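Local coordinates for putative amino acid binding protein (Streptococcus mutans, PDB 4C0R) that binds glutathione, including its oxidized disulfide, and probably delivers it to the ABC importer TcyBC for uptake, at residues F55-D59 with R76-Y80; D61-A67 with F194-Q200. All blocks are in the same frame, centred on the assembly; numbering follows the deposited sequence.

Contact 1 of 2, residues F55-D59 with R76-Y80; sequences FSGLD and RANKY. With GDS (oxidized glutathione disulfide), chain C.
Residues 55-59 form the last turn of helix 51-59. Residues 76-80 run from the end of helix 74-77 into a loop, where Lys-79 N and Tyr-80 N both bond to Arg-76 O (2.9 and 2.8 Å). The CA atoms of Leu-58 and Tyr-80 lie 7.7 Å apart, those of Asp-59 and Lys-79 7.6 Å. Phe-55 (chi1 m) sets its ring beside Tyr-80, CD1 to CE2 3.6 Å, with the ring planes at 56°. Its CZ lies over one face of the Arg-76 guanidinium, and its CE1 is 4.1 Å from Arg-76 NE. Leu-58 points at the other segment and packs CB on Tyr-80 CE1 at 3.7 Å. Asp-59 (chi1 m) accepts a hydrogen bond at OD1 from Tyr-80 OH, 2.8 Å. Water 1 joins Asp-59 OD2 (2.8 Å) to Lys-79 NZ (2.9 Å). Arg-76 extends its side chain (m, then t, t) to the ligand. Arg-76 NH1 donates to GDS OE8 (2.8 Å) and Arg-76 NH2 to GDS OE7 (2.9 Å). This two-pronged grip on an alpha-carboxylate is characteristic of amino acid-binding proteins of family 3. The guanidinium thus pairs its charge with the ligand, while its flat side rests on Phe-55.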
loop_
_atom_site.group_PDB
_atom_site.type_symbol
_atom_site.label_atom_id
_atom_site.label_comp_id
_atom_site.label_asym_id
_atom_site.label_seq_id
_atom_site.Cartn_x
_atom_site.Cartn_y
_atom_site.Cartn_z
ATOM N N PHE A 55 4.136 12.573 1.523
ATOM C CA PHE A 55 3.714 13.411 0.423
ATOM C C PHE A 55 4.216 14.844 0.601
ATOM O O PHE A 55 4.662 15.416 -0.362
ATOM C CB PHE A 55 2.189 13.320 0.278
ATOM C CG PHE A 55 1.731 11.943 -0.024
ATOM C CD1 PHE A 55 1.723 11.473 -1.324
ATOM C CD2 PHE A 55 1.376 11.083 1.004
ATOM C CE1 PHE A 55 1.330 10.164 -1.596
ATOM C CE2 PHE A 55 0.990 9.760 0.736
ATOM C CZ PHE A 55 0.965 9.323 -0.573
ATOM N N SER A 56 4.159 15.381 1.798
ATOM C CA SER A 56 4.616 16.783 1.930
ATOM C C SER A 56 6.136 16.873 1.757
ATOM O O SER A 56 6.672 17.856 1.238
ATOM C CB SER A 56 4.146 17.393 3.247
ATOM O OG SER A 56 4.678 16.720 4.354
ATOM N N GLY A 57 6.848 15.830 2.140
ATOM C CA GLY A 57 8.285 15.788 1.940
ATOM C C GLY A 57 8.693 15.596 0.502
ATOM O O GLY A 57 9.704 16.134 0.049
ATOM N N LEU A 58 7.895 14.840 -0.251
ATOM C CA LEU A 58 8.139 14.741 -1.666
ATOM C C LEU A 58 7.859 16.098 -2.338
ATOM O O LEU A 58 8.560 16.480 -3.275
ATOM C CB LEU A 58 7.265 13.666 -2.322
ATOM C CG LEU A 58 7.590 12.212 -1.965
ATOM C CD1 LEU A 58 6.441 11.336 -2.469
ATOM C CD2 LEU A 58 8.938 11.782 -2.563
ATOM N N ASP A 59 6.832 16.810 -1.875
ATOM C CA ASP A 59 6.535 18.143 -2.435
ATOM C C ASP A 59 7.712 19.090 -2.234
ATOM O O ASP A 59 7.980 19.939 -3.085
ATOM C CB ASP A 59 5.372 18.785 -1.692
ATOM C CG ASP A 59 4.036 18.111 -1.973
ATOM O OD1 ASP A 59 3.922 17.387 -2.979
ATOM O OD2 ASP A 59 3.110 18.326 -1.186
ATOM N N ARG A 76 -2.600 12.060 -7.275
ATOM C CA ARG A 76 -1.213 11.920 -6.943
ATOM C C ARG A 76 -0.323 12.121 -8.177
ATOM O O ARG A 76 0.778 12.689 -8.074
ATOM C CB ARG A 76 -1.006 10.497 -6.329
ATOM C CG ARG A 76 -1.576 10.338 -4.953
ATOM C CD ARG A 76 -1.593 8.894 -4.507
ATOM N NE ARG A 76 -2.221 8.763 -3.209
ATOM C CZ ARG A 76 -2.489 7.569 -2.648
ATOM N NH1 ARG A 76 -2.155 6.449 -3.311
ATOM N NH2 ARG A 76 -3.080 7.493 -1.496
ATOM N N ALA A 77 -0.757 11.621 -9.327
ATOM C CA ALA A 77 0.055 11.712 -10.518
ATOM C C ALA A 77 0.186 13.167 -10.956
ATOM O O ALA A 77 1.116 13.520 -11.628
ATOM C CB ALA A 77 -0.500 10.866 -11.609
ATOM N N ASN A 78 -0.764 13.979 -10.528
ATOM C CA ASN A 78 -0.674 15.428 -10.797
ATOM C C ASN A 78 0.527 16.053 -10.112
ATOM O O ASN A 78 0.965 17.134 -10.474
ATOM C CB ASN A 78 -1.905 16.151 -10.306
ATOM C CG ASN A 78 -3.102 15.905 -11.161
ATOM O OD1 ASN A 78 -2.987 15.529 -12.314
ATOM N ND2 ASN A 78 -4.281 16.114 -10.591
ATOM N N LYS A 79 1.059 15.403 -9.086
ATOM C CA LYS A 79 2.093 15.985 -8.241
ATOM C C LYS A 79 3.403 15.183 -8.190
ATOM O O LYS A 79 4.454 15.729 -7.873
ATOM C CB LYS A 79 1.618 16.120 -6.800
ATOM C CG LYS A 79 0.522 17.114 -6.570
ATOM C CD LYS A 79 0.225 17.142 -5.068
ATOM C CE LYS A 79 -1.152 17.612 -4.731
ATOM N NZ LYS A 79 -1.374 17.342 -3.272
ATOM N N TYR A 80 3.312 13.877 -8.442
ATOM C CA TYR A 80 4.457 12.973 -8.251
ATOM C C TYR A 80 4.698 12.138 -9.471
ATOM O O TYR A 80 3.757 11.815 -10.179
ATOM C CB TYR A 80 4.216 12.017 -7.060
ATOM C CG TYR A 80 3.739 12.803 -5.842
ATOM C CD1 TYR A 80 4.579 13.729 -5.215
ATOM C CD2 TYR A 80 2.450 12.677 -5.361
ATOM C CE1 TYR A 80 4.116 14.491 -4.151
ATOM C CE2 TYR A 80 1.987 13.460 -4.287
ATOM C CZ TYR A 80 2.819 14.339 -3.699
ATOM O OH TYR A 80 2.340 15.098 -2.639
HETATM C CD1 GDS C . -1.556 7.351 9.919
HETATM N N2 GDS C . -2.033 5.991 10.204
HETATM C CA2 GDS C . -1.051 4.974 10.099
HETATM C C2 GDS C . -0.169 4.693 11.263
HETATM O O2 GDS C . 0.945 4.150 11.103
HETATM C CB2 GDS C . -0.807 4.167 8.882
HETATM S SG2 GDS C . -2.002 4.450 7.594
HETATM N N3 GDS C . -0.652 5.074 12.574
HETATM C CA3 GDS C . 0.215 4.903 13.740
HETATM C C3 GDS C . 0.675 6.325 14.053
HETATM O OE3 GDS C . 0.825 6.714 15.253
HETATM O OE4 GDS C . 0.911 7.168 13.139
HETATM N N4 GDS C . -3.188 2.349 5.425
HETATM C CA4 GDS C . -4.185 1.789 6.306
HETATM C C4 GDS C . -5.511 2.418 6.055
HETATM O OE5 GDS C . -5.775 2.989 4.952
HETATM O OE6 GDS C . -6.377 2.300 6.965
HETATM C C5 GDS C . -1.830 1.930 5.577
HETATM O O5 GDS C . -1.541 1.078 6.416
HETATM C CA5 GDS C . -0.887 2.658 4.730
HETATM N N5 GDS C . -1.278 3.025 3.432
HETATM C CB5 GDS C . -0.004 3.601 5.480
HETATM S SG5 GDS C . -0.971 5.060 5.954
HETATM C CA6 GDS C . -3.680 2.510 -0.602
HETATM C C6 GDS C . -3.278 3.897 -1.077
HETATM O OE7 GDS C . -3.827 4.900 -0.544
HETATM O OE8 GDS C . -2.407 4.047 -1.967
HETATM N N6 GDS C . -3.080 1.535 -1.532
HETATM C CB6 GDS C . -3.260 2.278 0.804
HETATM C CG6 GDS C . -1.814 2.786 0.999
HETATM C CD6 GDS C . -1.318 2.202 2.305
HETATM O O6 GDS C . -0.910 1.042 2.465
HETATM O O HOH W 1 0.698 19.079 -2.300
#

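Contact 2 of 2, residues D61-A67 with F194-Q200; sequences DKYQIGA and FIFAQDQ. With CD (cadmium ion), chain U.
Ile-65, Ala-67, Phe-194 and Phe-196 form the apolar centre, on antiparallel strands 65-67 and 194-196 with axes 4.6 Å apart at 153°. Ile-65 faces Phe-196 as a non-hydrogen-bonded pair, CA to CA 4.5 Å. Their side chains (both chi1 m) share one face, with Ile-65 CG1 3.9 Å from Phe-196 CD2. Ile-65 CG2 also meets Phe-194 CD1 at 4.1 Å, and Ala-67 CB touches the edge of that ring, 3.6 Å from Phe-194 CD1. Gly-66 and Ile-195 form the hydrogen-bonded pair: Gly-66 N to Ile-195 O is 2.9 Å and Ile-195 N to Gly-66 O 3.0 Å. Ile-195 (chi1 p) points to the other face.

Beyond the strands, Ala-197 N bonds to Gln-64 O at 3.1 Å. A type I turn runs from Ala-197 to Gln-200. Asp-61, with positive phi, ends helix 51-59 in a Schellman motif. At this polar edge cadmium is bound by Asp-61 OD1 (2.7 Å) and Asp-199 OD2 (2.5 Å). Asp-61 OD2 and Asp-199 OD1 lie 3.0 Å apart, and the cadmium offsets the repulsion of these like charges.

Such a helix-covered mixed sheet is consistent with a lobe of the periplasmic binding protein fold. Strands 3-9 and 81-96 flank the pair. Leu-203 of helix 201-216 covers Ile-65 and Phe-196, and Val-31 of helix 27-36 meets Phe-194.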
loop_
_atom_site.group_PDB
_atom_site.type_symbol
_atom_site.label_atom_id
_atom_site.label_comp_id
_atom_site.label_asym_id
_atom_site.label_seq_id
_atom_site.Cartn_x
_atom_site.Cartn_y
_atom_site.Cartn_z
ATOM N N ASP A 61 10.904 18.277 -1.767
ATOM C CA ASP A 61 12.149 17.565 -2.007
ATOM C C ASP A 61 13.027 17.250 -0.792
ATOM O O ASP A 61 14.214 16.972 -0.951
ATOM C CB ASP A 61 12.988 18.209 -3.124
ATOM C CG ASP A 61 12.835 17.449 -4.434
ATOM O OD1 ASP A 61 13.512 16.335 -4.619
ATOM O OD2 ASP A 61 11.991 17.941 -5.210
ATOM N N LYS A 62 12.422 17.208 0.395
ATOM C CA LYS A 62 13.008 16.601 1.562
ATOM C C LYS A 62 13.175 15.109 1.274
ATOM O O LYS A 62 14.141 14.516 1.672
ATOM C CB LYS A 62 12.114 16.757 2.789
ATOM C CG LYS A 62 12.604 16.047 4.042
ATOM C CD LYS A 62 11.655 16.335 5.218
ATOM C CE LYS A 62 12.165 15.803 6.562
ATOM N NZ LYS A 62 11.363 16.357 7.688
ATOM N N TYR A 63 12.187 14.511 0.612
ATOM C CA TYR A 63 12.286 13.103 0.250
ATOM C C TYR A 63 12.281 12.994 -1.264
ATOM O O TYR A 63 11.707 13.841 -1.938
ATOM C CB TYR A 63 11.069 12.287 0.799
ATOM C CG TYR A 63 10.876 12.354 2.285
ATOM C CD1 TYR A 63 11.938 12.216 3.151
ATOM C CD2 TYR A 63 9.614 12.568 2.812
ATOM C CE1 TYR A 63 11.764 12.299 4.522
ATOM C CE2 TYR A 63 9.441 12.634 4.196
ATOM C CZ TYR A 63 10.520 12.504 5.019
ATOM O OH TYR A 63 10.333 12.561 6.406
ATOM N N GLN A 64 12.904 11.945 -1.816
ATOM C CA GLN A 64 12.947 11.704 -3.260
ATOM C C GLN A 64 12.065 10.549 -3.731
ATOM O O GLN A 64 11.604 10.574 -4.854
ATOM C CB GLN A 64 14.375 11.465 -3.746
ATOM C CG GLN A 64 15.265 12.701 -3.655
ATOM C CD GLN A 64 15.523 13.169 -2.235
ATOM O OE1 GLN A 64 16.027 12.419 -1.389
ATOM N NE2 GLN A 64 15.172 14.415 -1.965
ATOM N N ILE A 65 11.857 9.541 -2.861
ATOM C CA ILE A 65 11.062 8.368 -3.225
ATOM C C ILE A 65 10.081 8.140 -2.097
ATOM O O ILE A 65 10.414 8.348 -0.922
ATOM C CB ILE A 65 11.919 7.080 -3.374
ATOM C CG1 ILE A 65 13.140 7.337 -4.243
ATOM C CG2 ILE A 65 11.058 5.994 -3.954
ATOM C CD1 ILE A 65 14.019 6.127 -4.381
ATOM N N GLY A 66 8.872 7.710 -2.427
ATOM C CA GLY A 66 7.886 7.271 -1.460
ATOM C C GLY A 66 7.518 5.831 -1.777
ATOM O O GLY A 66 7.387 5.456 -2.941
ATOM N N ALA A 67 7.362 5.021 -0.745
ATOM C CA ALA A 67 7.031 3.594 -0.927
ATOM C C ALA A 67 6.307 3.120 0.286
ATOM O O ALA A 67 6.847 3.187 1.379
ATOM C CB ALA A 67 8.247 2.787 -1.108
ATOM N N PHE A 194 6.318 2.672 -6.694
ATOM C CA PHE A 194 7.115 3.726 -6.073
ATOM C C PHE A 194 6.653 5.048 -6.641
ATOM O O PHE A 194 6.282 5.129 -7.817
ATOM C CB PHE A 194 8.587 3.579 -6.405
ATOM C CG PHE A 194 9.224 2.349 -5.799
ATOM C CD1 PHE A 194 9.418 2.258 -4.428
ATOM C CD2 PHE A 194 9.627 1.288 -6.601
ATOM C CE1 PHE A 194 10.013 1.136 -3.870
ATOM C CE2 PHE A 194 10.241 0.159 -6.027
ATOM C CZ PHE A 194 10.429 0.106 -4.683
ATOM N N ILE A 195 6.697 6.110 -5.836
ATOM C CA ILE A 195 6.493 7.434 -6.347
ATOM C C ILE A 195 7.723 8.293 -6.088
ATOM O O ILE A 195 8.561 7.964 -5.260
ATOM C CB ILE A 195 5.239 8.113 -5.767
ATOM C CG1 ILE A 195 5.309 8.210 -4.242
ATOM C CG2 ILE A 195 3.954 7.440 -6.220
ATOM C CD1 ILE A 195 4.138 9.034 -3.639
ATOM N N PHE A 196 7.837 9.386 -6.848
ATOM C CA PHE A 196 9.025 10.218 -6.736
ATOM C C PHE A 196 8.649 11.689 -6.727
ATOM O O PHE A 196 7.644 12.093 -7.313
ATOM C CB PHE A 196 9.998 10.038 -7.911
ATOM C CG PHE A 196 10.359 8.608 -8.190
ATOM C CD1 PHE A 196 9.527 7.802 -8.931
ATOM C CD2 PHE A 196 11.537 8.094 -7.726
ATOM C CE1 PHE A 196 9.859 6.471 -9.208
ATOM C CE2 PHE A 196 11.878 6.774 -7.982
ATOM C CZ PHE A 196 11.029 5.959 -8.736
ATOM N N ALA A 197 9.536 12.477 -6.150
ATOM C CA ALA A 197 9.422 13.933 -6.249
ATOM C C ALA A 197 9.468 14.267 -7.730
ATOM O O ALA A 197 10.099 13.584 -8.545
ATOM C CB ALA A 197 10.550 14.595 -5.456
ATOM N N GLN A 198 8.734 15.322 -8.107
ATOM C CA GLN A 198 8.491 15.562 -9.509
ATOM C C GLN A 198 9.739 15.892 -10.315
ATOM O O GLN A 198 9.779 15.619 -11.535
ATOM C CB GLN A 198 7.408 16.655 -9.638
ATOM C CG GLN A 198 6.671 16.563 -10.942
ATOM C CD GLN A 198 5.511 17.528 -10.995
ATOM O OE1 GLN A 198 5.615 18.665 -10.518
ATOM N NE2 GLN A 198 4.417 17.098 -11.596
ATOM N N ASP A 199 10.771 16.413 -9.660
ATOM C CA ASP A 199 11.999 16.740 -10.347
ATOM C C ASP A 199 12.982 15.573 -10.455
ATOM O O ASP A 199 14.089 15.736 -10.933
ATOM C CB ASP A 199 12.704 17.957 -9.744
ATOM C CG ASP A 199 13.065 17.788 -8.309
ATOM O OD1 ASP A 199 12.954 16.680 -7.744
ATOM O OD2 ASP A 199 13.485 18.802 -7.710
ATOM N N GLN A 200 12.568 14.388 -10.045
ATOM C CA GLN A 200 13.504 13.253 -10.007
ATOM C C GLN A 200 13.364 12.320 -11.198
ATOM O O GLN A 200 13.359 11.104 -11.040
ATOM C CB GLN A 200 13.313 12.462 -8.704
ATOM C CG GLN A 200 13.666 13.270 -7.445
ATOM C CD GLN A 200 15.158 13.560 -7.348
ATOM O OE1 GLN A 200 15.963 12.773 -7.831
ATOM N NE2 GLN A 200 15.529 14.678 -6.736
HETATM CD CD CD U . 15.121 18.059 -5.916
HETATM O O HOH W 2 10.147 18.217 -7.154
#

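In the fold
Both contacts lie on the same side of the chain's centre, with centres about 7 Å apart. Contact 2 is a buried strand pairing inside the sheet, with a metal at its exposed end. Contact 1 is partly buried and runs from the ligand pocket to a solvent-facing edge. Helix 51-59, strand 65-71 and helix 74-77 follow one another and strand 191-196 comes much later, so the segments alternate along the chain. The contacts also touch. Leu-58 CD1 meets Ile-195 CD1 at 3.5 Å. Tyr-80 CB lies 3.4 Å from Phe-196 O. Backbone hydrogen bonds join the strands in contact 2, with apolar packing and a metal; contact 1 is held by side chains.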